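PDB 3UMB: dehalogenase-like hydrolase from Ralstonia solanacearum, which probably catalyses the hydrolytic dehalogenation of small (S)-2-haloalkanoic acids to the corresponding (R)-2-hydroxyalkanoic acids, with release of halide. Local coordinates for residues Glu34-Leu39 with Ala77-Pro82; Val67-Leu72 with Thr90-Tyr95; Glu59-Phe64 with Ala150-Lys155; Phe196-Leu201 with His217-Leu222. All coordinates share one frame; numbering follows the deposited sequence.

Interaction 1. Residues Glu34-Leu39 with Ala77-Pro82; sequences EALSVL and ARLNLP. With MG (magnesium ion), chain I.
Leu79 pushes its CD1 methyl against the backbone of Leu36, with CD1 only 3.4 Å from Leu36 CA. The methyl also lies beside Ala35. Leu39 of helix 33-54 uses CD2 against the C-terminal end of helix 64-78. This methyl is 3.5 Å from Arg78 CG and 3.8 Å from Leu79 CG. Leu39 holds CG anti to the backbone N (chi1 -178°), on the side of these two residues. The Leu39 and Arg78 side chains cross at about a right angle, and Leu39 CD1 lies over one face of the guanidinium. A further leucine pair adds to the patch: Leu36 CD2 and Leu81 CD1 are 3.9 Å apart.

The turn at the end of helix 64-78 positions Leu79 and Leu81. Asn80 has positive phi (57°) and is the C-prime residue of a Schellman motif. Leu81 N bonds back to Cys76 O, and Asn80 N to Ala77 O. The turn also holds a magnesium ion, bound by Ala77 O at 2.4 Å and Asn80 OD1 at 2.5 Å. The metal probably draws on the partial negative charge of the helix C-terminus. Phe29 packs on both Leu36 and Leu81, and His203 of the second subunit packs on Arg78.

No hydrogen bond joins the segments, and the touching groups are mostly methyls and methylenes. The Arg78 charge finds its polar partner outside, at Tyr74 OH.

Interaction 2. Residues Val67-Leu72 with Thr90-Tyr95; sequences VTVDAL and TLMREY
Leu91 and Leu72 touch by their CD1 methyls, 4.1 Å apart, at one end of this buried helix pair. Helices 64-78 and 85-96 belong to the helical cap of the haloacid dehalogenase fold. Their short segments run at 136° to each other, so the packing is closer to antiparallel than parallel. The segment axes come within 11.3 Å at their closest, and side chains fill the interval. The Leu72 and Leu91 side chains cross at about a right angle. Beyond them, Arg24 and Leu28 of helix 19-28 cover Leu91.

Met92, a selenomethionine, comes next and fills the middle. The chain bends at chi2, and chi3 (-75°) then places CE against the other helix. CE is 3.6 Å from Thr68 CG2 and also 3.6 Å from Val69 CG2. The selenium lies 4.2 Å from Leu72 CD2, so one residue bridges three side chains.

Tyr95 follows one turn later. Its OH bonds to Gln44 NE2 of helix 33-54, and Thr68 OG1 bonds to the same nitrogen. Gln44 thus ties both helices to a third one. Thr68 OG1 is also bonded to Phe64 O. Thr68 CG2 is anti to the backbone N, on the side of Tyr95, and the bonds of OG1 are consistent with this rotamer. Thr68 CG2 stands over one face of the Tyr95 ring, 4.1 Å from its centroid, in a CH-pi contact.

Interaction 3. Residues Glu59-Phe64 with Ala150-Lys155; sequences EHYKPF and AVRLYK
Tyr154 and Lys62 form the one hydrogen bond between residues 59-64 and 150-155. The phenol OH of Tyr154 donates to Lys62 O. The bond is modelled at a very short 2.5 Å, so its exact length is doubtful. This oxygen lies at the edge of the ring, in its plane. Phe64 N is also close to the OH, but the angle is too poor for a bond.

Tyr61 takes part in most of the ring contacts. Arg152 CA sits over one face of its ring, 3.7 Å from the centroid, as a CH-pi contact. The carbonyl of Arg152 passes close by, with Arg152 O 3.3 Å from Tyr61 CD1. The Arg152 chain bends at chi3 (45°), which places NE. The guanidinium then has Tyr61 CB and CD2 over one face, with NH1 3.6 Å from Tyr61 CD2. The two planes are 67° apart, so the groups do not stack flat. Tyr61 and Tyr154 have nearly parallel planes, but the rings are slid apart and barely overlap. Their touching atoms are the two CE1 carbons, 3.8 Å apart. Phe64 CD1 meets Tyr154 CE2 at the same distance.

Outside the pair, Tyr61 OH bonds to Asp149, and Lys62 NZ forms salt bridges with Asp209 of the second subunit and with Asp70.

The contact joins two parts of the fold. Residues 59-64 lead from helix 33-54 into helix 64-78 of the cap, with Pro63 as N-cap. Residues 150-155 run from core strand 144-147 toward helix 158-161. Thr48 of helix 33-54 packs on Tyr154, and Ser52 of that helix bonds to its backbone N.

Interaction 4. Residues Phe196-Leu201 with His217-Leu222; sequences FWINRL and HDMRDL
Phe196 holds CG anti to the backbone N (chi1 -176°), which directs its ring to the first turn of the helix. Leu222 CG is also anti (chi1 160°), and Leu222 CD1 lies 3.7 Å from Phe196 CG. Leu222 CA stands over one face of the Phe196 ring, offset toward the rim, 3.8 Å from its centroid. Leu222 CB is 3.7 Å from Phe196 CE2. The pair packs a strand against a helix in the Rossmann-like core of the haloacid dehalogenase fold. Strand 194-198 lies inside the parallel sheet, and helix 219-227 follows its edge strand 214-216.

Ile198 sends its two branches to different residues. CG2 is 3.4 Å from Asp218 CA, and CD1 is 3.5 Å from the selenium of selenomethionine Met219. The same CG2 covers the centre of one face of the Arg200 guanidinium. Arg200 has further partners in Gly13 O, Thr14 O and Glu103.

Asp218 caps the start of the helix. Its OD1 accepts from Asp221 N at 3.1 Å, met from above the carboxylate plane. Asp221 OD2 in turn takes His217 N on its anti lone pair. A water accepts from Arg200 NH1 at 2.9 Å and donates to His217 O at 2.6 Å.

How the interactions relate
Interactions 1 and 2 form one continuous packing region in the cap. Their centres are 12 Å apart, and Leu36 CD2 meets Leu91 CD1 at 4.2 Å. Helix 64-78 serves both. Interaction 2 touches interaction 3 through Asp70 OD2 and Lys62 NZ, a salt bridge of 3.0 Å, and through Val67, which packs on Lys62 and Tyr154. Interaction 3 joins the loop entering the cap helix 64-78 to a loop of the core. Interaction 4 lies wholly in the core, with its centre 26 to 29 Å from the other three. It lies away from the magnesium sites. Besides the magnesium of interaction 1, a second magnesium, at Asp42 and Asp46, is about 8 Å from the Leu39 side chain.

Interaction 1. Residues Glu34-Leu39 with Ala77-Pro82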
# COMPACT_ATOMS: atom_id res chain seq x y z
N GLU A 34 3.06 14.47 -14.87
CA GLU A 34 3.58 14.24 -13.54
C GLU A 34 2.46 13.67 -12.65
O GLU A 34 2.75 12.87 -11.75
CB GLU A 34 4.17 15.52 -12.97
CG GLU A 34 5.15 15.36 -11.80
CD GLU A 34 5.58 16.73 -11.21
OE1 GLU A 34 5.61 17.73 -11.97
OE2 GLU A 34 5.88 16.82 -10.00
N ALA A 35 1.20 14.07 -12.91
CA ALA A 35 0.05 13.58 -12.15
C ALA A 35 -0.23 12.10 -12.46
O ALA A 35 -0.42 11.31 -11.53
CB ALA A 35 -1.19 14.41 -12.42
N LEU A 36 -0.26 11.75 -13.75
CA LEU A 36 -0.49 10.37 -14.15
C LEU A 36 0.58 9.45 -13.56
O LEU A 36 0.26 8.35 -13.08
CB LEU A 36 -0.48 10.20 -15.68
CG LEU A 36 -0.64 8.80 -16.26
CD1 LEU A 36 -1.85 8.08 -15.68
CD2 LEU A 36 -0.76 8.80 -17.80
N SER A 37 1.84 9.91 -13.61
CA SER A 37 2.97 9.05 -13.37
C SER A 37 2.99 8.78 -11.88
O SER A 37 3.06 7.64 -11.46
CB SER A 37 4.28 9.63 -13.94
OG SER A 37 4.87 10.54 -13.05
N VAL A 38 2.82 9.84 -11.08
CA VAL A 38 2.59 9.67 -9.66
C VAL A 38 1.42 8.72 -9.30
O VAL A 38 1.62 7.77 -8.53
CB VAL A 38 2.35 10.99 -8.94
CG1 VAL A 38 2.15 10.73 -7.46
CG2 VAL A 38 3.55 11.95 -9.14
N LEU A 39 0.20 8.98 -9.84
CA LEU A 39 -0.97 8.16 -9.50
C LEU A 39 -0.76 6.71 -9.92
O LEU A 39 -1.14 5.80 -9.21
CB LEU A 39 -2.27 8.71 -10.10
CG LEU A 39 -3.56 7.98 -9.78
CD1 LEU A 39 -3.73 7.81 -8.27
CD2 LEU A 39 -4.78 8.70 -10.46
N ALA A 77 -8.58 6.67 -15.95
CA ALA A 77 -10.00 6.81 -15.67
C ALA A 77 -10.21 7.87 -14.63
O ALA A 77 -11.02 8.76 -14.82
CB ALA A 77 -10.63 5.44 -15.20
N ARG A 78 -9.45 7.78 -13.54
CA ARG A 78 -9.52 8.74 -12.41
C ARG A 78 -9.16 10.17 -12.83
O ARG A 78 -9.72 11.13 -12.34
CB ARG A 78 -8.60 8.25 -11.30
CG ARG A 78 -8.20 9.20 -10.17
CD ARG A 78 -9.15 9.17 -8.95
NE ARG A 78 -8.53 9.89 -7.83
CZ ARG A 78 -7.80 9.32 -6.84
NH1 ARG A 78 -7.63 7.99 -6.73
NH2 ARG A 78 -7.26 10.10 -5.91
N LEU A 79 -8.18 10.29 -13.71
CA LEU A 79 -7.61 11.56 -14.08
C LEU A 79 -8.26 12.06 -15.36
O LEU A 79 -7.83 13.08 -15.92
CB LEU A 79 -6.09 11.41 -14.29
CG LEU A 79 -5.13 11.43 -13.09
CD1 LEU A 79 -3.71 11.21 -13.57
CD2 LEU A 79 -5.28 12.75 -12.30
N ASN A 80 -9.27 11.34 -15.83
CA ASN A 80 -10.05 11.70 -17.03
C ASN A 80 -9.24 11.87 -18.31
O ASN A 80 -9.58 12.72 -19.14
CB ASN A 80 -10.88 12.97 -16.76
CG ASN A 80 -11.93 12.72 -15.73
OD1 ASN A 80 -12.62 11.69 -15.79
ND2 ASN A 80 -12.08 13.65 -14.77
N LEU A 81 -8.23 11.01 -18.50
CA LEU A 81 -7.35 11.00 -19.67
C LEU A 81 -7.75 10.00 -20.78
O LEU A 81 -8.07 8.84 -20.47
CB LEU A 81 -5.93 10.68 -19.21
CG LEU A 81 -5.38 11.52 -18.07
CD1 LEU A 81 -3.97 11.01 -17.69
CD2 LEU A 81 -5.34 13.00 -18.44
N PRO A 82 -7.71 10.43 -22.07
CA PRO A 82 -8.07 9.56 -23.22
C PRO A 82 -7.09 8.40 -23.59
O PRO A 82 -6.39 8.45 -24.62
CB PRO A 82 -8.19 10.56 -24.38
CG PRO A 82 -7.36 11.68 -24.02
CD PRO A 82 -7.46 11.81 -22.52
MG MG I . -13.25 9.33 -15.34

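Interaction 2. Residues Val67-Leu72 with Thr90-Tyr95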
# COMPACT_ATOMS: atom_id res chain seq x y z
N VAL A 67 -0.60 -6.17 -13.60
CA VAL A 67 -0.90 -5.23 -12.52
C VAL A 67 -0.56 -3.81 -12.96
O VAL A 67 -1.23 -2.87 -12.54
CB VAL A 67 -0.17 -5.57 -11.16
CG1 VAL A 67 -0.33 -4.41 -10.14
CG2 VAL A 67 -0.68 -6.97 -10.57
N THR A 68 0.48 -3.65 -13.79
CA THR A 68 0.93 -2.31 -14.20
C THR A 68 -0.10 -1.73 -15.21
O THR A 68 -0.40 -0.57 -15.22
CB THR A 68 2.39 -2.34 -14.72
OG1 THR A 68 3.27 -2.63 -13.63
CG2 THR A 68 2.80 -1.01 -15.34
N VAL A 69 -0.68 -2.59 -16.04
CA VAL A 69 -1.73 -2.18 -16.97
C VAL A 69 -2.96 -1.74 -16.16
O VAL A 69 -3.43 -0.62 -16.32
CB VAL A 69 -2.02 -3.36 -17.95
CG1 VAL A 69 -3.29 -3.14 -18.76
CG2 VAL A 69 -0.78 -3.60 -18.86
N ASP A 70 -3.41 -2.60 -15.23
CA ASP A 70 -4.51 -2.26 -14.31
C ASP A 70 -4.30 -0.89 -13.66
O ASP A 70 -5.21 -0.06 -13.66
CB ASP A 70 -4.63 -3.30 -13.21
CG ASP A 70 -4.99 -4.65 -13.72
OD1 ASP A 70 -5.47 -4.69 -14.86
OD2 ASP A 70 -4.75 -5.67 -13.01
N ALA A 71 -3.14 -0.67 -13.08
CA ALA A 71 -2.90 0.60 -12.38
C ALA A 71 -2.95 1.76 -13.37
O ALA A 71 -3.45 2.84 -13.04
CB ALA A 71 -1.55 0.60 -11.63
N LEU A 72 -2.39 1.57 -14.56
CA LEU A 72 -2.34 2.64 -15.56
C LEU A 72 -3.75 3.01 -16.01
O LEU A 72 -4.07 4.19 -16.19
CB LEU A 72 -1.54 2.19 -16.79
CG LEU A 72 -1.61 3.11 -18.02
CD1 LEU A 72 -0.89 4.42 -17.66
CD2 LEU A 72 -1.03 2.45 -19.24
N THR A 90 1.69 2.36 -26.20
CA THR A 90 2.87 3.23 -26.18
C THR A 90 3.51 3.37 -24.83
O THR A 90 4.74 3.50 -24.72
CB THR A 90 2.54 4.65 -26.66
OG1 THR A 90 2.09 4.60 -28.00
CG2 THR A 90 3.77 5.55 -26.59
N LEU A 91 2.70 3.40 -23.78
CA LEU A 91 3.26 3.70 -22.46
C LEU A 91 3.83 2.45 -21.87
O LEU A 91 4.80 2.49 -21.16
CB LEU A 91 2.22 4.32 -21.51
CG LEU A 91 2.08 5.84 -21.66
CD1 LEU A 91 0.98 6.34 -20.72
CD2 LEU A 91 3.43 6.53 -21.37
N MSE A 92 3.17 1.34 -22.17
CA MSE A 92 3.64 0.01 -21.77
C MSE A 92 4.99 -0.33 -22.49
O MSE A 92 5.97 -0.64 -21.80
CB MSE A 92 2.50 -1.04 -21.95
CG MSE A 92 1.30 -0.97 -20.86
SE MSE A 92 1.92 -0.60 -19.02
CE MSE A 92 2.65 -2.43 -18.65
N ARG A 93 5.07 -0.17 -23.82
CA ARG A 93 6.36 -0.23 -24.54
C ARG A 93 7.42 0.55 -23.82
O ARG A 93 8.51 0.06 -23.53
CB ARG A 93 6.27 0.35 -25.96
CG ARG A 93 5.50 -0.54 -26.94
CD ARG A 93 5.72 -0.15 -28.41
NE ARG A 93 4.62 0.65 -28.97
CZ ARG A 93 3.46 0.18 -29.44
NH1 ARG A 93 3.16 -1.13 -29.39
NH2 ARG A 93 2.56 1.03 -29.94
N GLU A 94 7.10 1.80 -23.52
CA GLU A 94 8.03 2.61 -22.80
C GLU A 94 8.44 1.90 -21.54
O GLU A 94 9.60 1.98 -21.15
CB GLU A 94 7.41 3.96 -22.47
CG GLU A 94 8.45 4.98 -22.20
CD GLU A 94 9.10 5.48 -23.46
OE1 GLU A 94 8.43 5.48 -24.53
OE2 GLU A 94 10.28 5.87 -23.36
N TYR A 95 7.49 1.22 -20.90
CA TYR A 95 7.74 0.57 -19.60
C TYR A 95 8.64 -0.65 -19.78
O TYR A 95 9.53 -0.88 -18.97
CB TYR A 95 6.43 0.17 -18.85
CG TYR A 95 6.54 0.25 -17.32
CD1 TYR A 95 5.73 1.09 -16.58
CD2 TYR A 95 7.49 -0.49 -16.62
CE1 TYR A 95 5.85 1.19 -15.19
CE2 TYR A 95 7.62 -0.39 -15.24
CZ TYR A 95 6.79 0.45 -14.53
OH TYR A 95 6.92 0.54 -13.17

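Interaction 3. Residues Glu59-Phe64 with Ala150-Lys155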
# COMPACT_ATOMS: atom_id res chain seq x y z
N GLU A 59 -3.41 -16.48 -3.72
CA GLU A 59 -4.77 -16.59 -4.21
C GLU A 59 -5.17 -15.46 -5.16
O GLU A 59 -6.03 -15.66 -6.00
CB GLU A 59 -5.74 -16.56 -3.04
CG GLU A 59 -5.70 -17.80 -2.17
CD GLU A 59 -4.61 -17.79 -1.09
OE1 GLU A 59 -3.65 -16.97 -1.15
OE2 GLU A 59 -4.76 -18.65 -0.18
N HIS A 60 -4.56 -14.29 -5.02
CA HIS A 60 -4.93 -13.16 -5.86
C HIS A 60 -3.76 -12.62 -6.64
O HIS A 60 -3.80 -11.50 -7.09
CB HIS A 60 -5.64 -12.08 -5.04
CG HIS A 60 -6.88 -12.58 -4.38
ND1 HIS A 60 -8.02 -12.90 -5.09
CD2 HIS A 60 -7.17 -12.84 -3.09
CE1 HIS A 60 -8.95 -13.33 -4.26
NE2 HIS A 60 -8.47 -13.29 -3.03
N TYR A 61 -2.77 -13.45 -6.90
CA TYR A 61 -1.61 -13.04 -7.63
C TYR A 61 -1.96 -12.75 -9.09
O TYR A 61 -2.78 -13.40 -9.68
CB TYR A 61 -0.51 -14.11 -7.56
CG TYR A 61 0.71 -13.75 -8.39
CD1 TYR A 61 1.65 -12.84 -7.92
CD2 TYR A 61 0.91 -14.29 -9.67
CE1 TYR A 61 2.72 -12.46 -8.68
CE2 TYR A 61 2.04 -13.95 -10.44
CZ TYR A 61 2.92 -13.03 -9.96
OH TYR A 61 4.03 -12.65 -10.71
N LYS A 62 -1.27 -11.79 -9.66
CA LYS A 62 -1.30 -11.51 -11.06
C LYS A 62 0.06 -10.92 -11.39
O LYS A 62 0.61 -10.15 -10.56
CB LYS A 62 -2.42 -10.52 -11.32
CG LYS A 62 -2.64 -10.07 -12.72
CD LYS A 62 -3.77 -8.97 -12.69
CE LYS A 62 -4.44 -8.71 -14.04
NZ LYS A 62 -5.89 -8.35 -13.89
N PRO A 63 0.63 -11.25 -12.57
CA PRO A 63 2.00 -10.79 -12.83
C PRO A 63 2.08 -9.28 -12.91
O PRO A 63 1.10 -8.64 -13.27
CB PRO A 63 2.41 -11.46 -14.17
CG PRO A 63 1.32 -12.42 -14.53
CD PRO A 63 0.09 -12.12 -13.64
N PHE A 64 3.25 -8.75 -12.59
CA PHE A 64 3.49 -7.34 -12.38
C PHE A 64 3.12 -6.51 -13.60
O PHE A 64 2.76 -5.33 -13.46
CB PHE A 64 4.96 -7.14 -12.06
CG PHE A 64 5.31 -5.78 -11.47
CD1 PHE A 64 4.62 -5.26 -10.37
CD2 PHE A 64 6.34 -5.03 -11.99
CE1 PHE A 64 4.98 -4.06 -9.81
CE2 PHE A 64 6.68 -3.76 -11.44
CZ PHE A 64 6.02 -3.31 -10.34
N ALA A 150 7.96 -16.50 -9.07
CA ALA A 150 8.27 -17.88 -8.64
C ALA A 150 7.43 -18.24 -7.42
O ALA A 150 7.07 -19.41 -7.24
CB ALA A 150 9.78 -17.98 -8.30
N VAL A 151 7.12 -17.23 -6.58
CA VAL A 151 6.38 -17.50 -5.39
C VAL A 151 4.97 -16.90 -5.41
O VAL A 151 4.22 -17.12 -4.49
CB VAL A 151 7.17 -17.04 -4.18
CG1 VAL A 151 8.54 -17.85 -4.10
CG2 VAL A 151 7.47 -15.51 -4.27
N ARG A 152 4.60 -16.13 -6.45
CA ARG A 152 3.26 -15.61 -6.56
C ARG A 152 2.91 -14.67 -5.41
O ARG A 152 1.76 -14.53 -5.06
CB ARG A 152 2.24 -16.77 -6.67
CG ARG A 152 2.49 -17.70 -7.95
CD ARG A 152 1.52 -18.88 -8.08
NE ARG A 152 0.13 -18.51 -7.83
CZ ARG A 152 -0.67 -17.96 -8.72
NH1 ARG A 152 -0.23 -17.72 -9.97
NH2 ARG A 152 -1.92 -17.65 -8.38
N LEU A 153 3.91 -13.98 -4.89
CA LEU A 153 3.71 -13.06 -3.76
C LEU A 153 4.69 -11.89 -3.88
O LEU A 153 5.92 -12.09 -4.16
CB LEU A 153 3.94 -13.75 -2.42
CG LEU A 153 2.88 -14.79 -1.98
CD1 LEU A 153 3.51 -15.72 -1.00
CD2 LEU A 153 1.57 -14.17 -1.38
N TYR A 154 4.18 -10.68 -3.67
CA TYR A 154 5.00 -9.48 -3.83
C TYR A 154 5.68 -9.13 -2.52
O TYR A 154 5.20 -9.45 -1.45
CB TYR A 154 4.12 -8.33 -4.28
CG TYR A 154 3.71 -8.45 -5.71
CD1 TYR A 154 2.45 -8.85 -6.04
CD2 TYR A 154 4.61 -8.17 -6.75
CE1 TYR A 154 2.07 -9.00 -7.38
CE2 TYR A 154 4.24 -8.34 -8.10
CZ TYR A 154 2.95 -8.71 -8.41
OH TYR A 154 2.54 -8.84 -9.74
N LYS A 155 6.81 -8.45 -2.61
CA LYS A 155 7.37 -7.77 -1.44
C LYS A 155 6.27 -6.95 -0.83
O LYS A 155 5.48 -6.35 -1.58
CB LYS A 155 8.49 -6.81 -1.83
CG LYS A 155 9.69 -7.47 -2.51
CD LYS A 155 10.37 -6.44 -3.42
CE LYS A 155 11.83 -6.73 -3.72
NZ LYS A 155 12.36 -5.65 -4.68

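Interaction 4. Residues Phe196-Leu201 with His217-Leu222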
# COMPACT_ATOMS: atom_id res chain seq x y z
N PHE A 196 21.33 -1.61 1.97
CA PHE A 196 21.71 -0.27 1.63
C PHE A 196 20.55 0.39 0.89
O PHE A 196 20.04 -0.17 -0.07
CB PHE A 196 22.95 -0.31 0.72
CG PHE A 196 23.49 1.05 0.38
CD1 PHE A 196 24.49 1.63 1.18
CD2 PHE A 196 23.00 1.75 -0.72
CE1 PHE A 196 24.98 2.89 0.90
CE2 PHE A 196 23.51 3.05 -1.02
CZ PHE A 196 24.50 3.60 -0.19
N TRP A 197 20.20 1.61 1.28
CA TRP A 197 19.11 2.34 0.66
C TRP A 197 19.64 3.46 -0.23
O TRP A 197 20.23 4.43 0.27
CB TRP A 197 18.21 2.91 1.77
CG TRP A 197 17.05 3.74 1.28
CD1 TRP A 197 16.35 3.58 0.12
CD2 TRP A 197 16.43 4.83 1.97
NE1 TRP A 197 15.34 4.54 0.02
CE2 TRP A 197 15.38 5.32 1.16
CE3 TRP A 197 16.67 5.45 3.20
CZ2 TRP A 197 14.58 6.37 1.54
CZ3 TRP A 197 15.87 6.52 3.56
CH2 TRP A 197 14.83 6.95 2.74
N ILE A 198 19.40 3.35 -1.54
CA ILE A 198 19.70 4.43 -2.47
C ILE A 198 18.54 5.38 -2.43
O ILE A 198 17.57 5.24 -3.13
CB ILE A 198 20.04 3.95 -3.93
CG1 ILE A 198 21.10 2.85 -3.89
CG2 ILE A 198 20.58 5.15 -4.77
CD1 ILE A 198 21.63 2.37 -5.23
N ASN A 199 18.65 6.36 -1.54
CA ASN A 199 17.64 7.36 -1.34
C ASN A 199 17.84 8.52 -2.34
O ASN A 199 18.40 9.58 -2.00
CB ASN A 199 17.71 7.82 0.13
CG ASN A 199 16.66 8.84 0.48
OD1 ASN A 199 15.72 9.06 -0.28
ND2 ASN A 199 16.83 9.50 1.64
N ARG A 200 17.36 8.32 -3.56
CA ARG A 200 17.63 9.26 -4.66
C ARG A 200 16.97 10.64 -4.52
O ARG A 200 17.49 11.63 -5.02
CB ARG A 200 17.19 8.64 -6.00
CG ARG A 200 18.12 7.55 -6.46
CD ARG A 200 17.82 7.12 -7.89
NE ARG A 200 18.55 5.91 -8.27
CZ ARG A 200 19.86 5.85 -8.46
NH1 ARG A 200 20.63 6.94 -8.29
NH2 ARG A 200 20.43 4.68 -8.82
N LEU A 201 15.81 10.69 -3.87
CA LEU A 201 15.08 11.94 -3.76
C LEU A 201 15.31 12.62 -2.40
O LEU A 201 14.70 13.61 -2.11
CB LEU A 201 13.59 11.68 -4.04
CG LEU A 201 13.17 11.05 -5.38
CD1 LEU A 201 11.62 11.14 -5.54
CD2 LEU A 201 13.88 11.68 -6.60
N HIS A 217 22.83 8.47 -1.75
CA HIS A 217 22.09 9.23 -2.74
C HIS A 217 22.08 8.57 -4.08
O HIS A 217 21.19 8.81 -4.89
CB HIS A 217 22.68 10.64 -2.84
CG HIS A 217 22.13 11.45 -3.97
ND1 HIS A 217 22.90 11.84 -5.05
CD2 HIS A 217 20.88 11.94 -4.19
CE1 HIS A 217 22.15 12.52 -5.90
NE2 HIS A 217 20.92 12.61 -5.39
N ASP A 218 23.08 7.73 -4.33
CA ASP A 218 23.24 7.07 -5.62
C ASP A 218 24.09 5.82 -5.51
O ASP A 218 24.59 5.46 -4.43
CB ASP A 218 23.84 8.04 -6.63
CG ASP A 218 25.20 8.60 -6.19
OD1 ASP A 218 25.70 8.23 -5.09
OD2 ASP A 218 25.72 9.44 -6.96
N MSE A 219 24.24 5.14 -6.63
CA MSE A 219 24.94 3.87 -6.71
C MSE A 219 26.40 3.90 -6.32
O MSE A 219 26.99 2.91 -5.82
CB MSE A 219 24.79 3.35 -8.11
CG MSE A 219 23.46 2.71 -8.24
SE MSE A 219 23.60 0.84 -7.66
CE MSE A 219 23.87 0.08 -9.46
N ARG A 220 26.99 5.06 -6.55
CA ARG A 220 28.38 5.29 -6.27
C ARG A 220 28.55 5.48 -4.79
O ARG A 220 29.56 5.08 -4.24
CB ARG A 220 28.86 6.50 -7.08
CG ARG A 220 28.73 6.27 -8.60
CD ARG A 220 29.08 7.50 -9.47
NE ARG A 220 28.06 8.55 -9.41
CZ ARG A 220 27.99 9.61 -10.21
NH1 ARG A 220 28.88 9.77 -11.20
NH2 ARG A 220 27.03 10.51 -10.03
N ASP A 221 27.55 6.01 -4.09
CA ASP A 221 27.62 5.94 -2.63
C ASP A 221 27.61 4.49 -2.15
O ASP A 221 28.23 4.19 -1.13
CB ASP A 221 26.51 6.74 -1.95
CG ASP A 221 26.71 8.24 -2.07
OD1 ASP A 221 27.88 8.72 -2.04
OD2 ASP A 221 25.68 8.94 -2.20
N LEU A 222 26.91 3.61 -2.88
CA LEU A 222 26.83 2.18 -2.49
C LEU A 222 28.20 1.51 -2.57
O LEU A 222 28.61 0.80 -1.65
CB LEU A 222 25.82 1.41 -3.35
CG LEU A 222 26.07 -0.12 -3.31
CD1 LEU A 222 25.71 -0.74 -1.99
CD2 LEU A 222 25.35 -0.82 -4.41
O HOH W 1 20.67 9.61 -7.26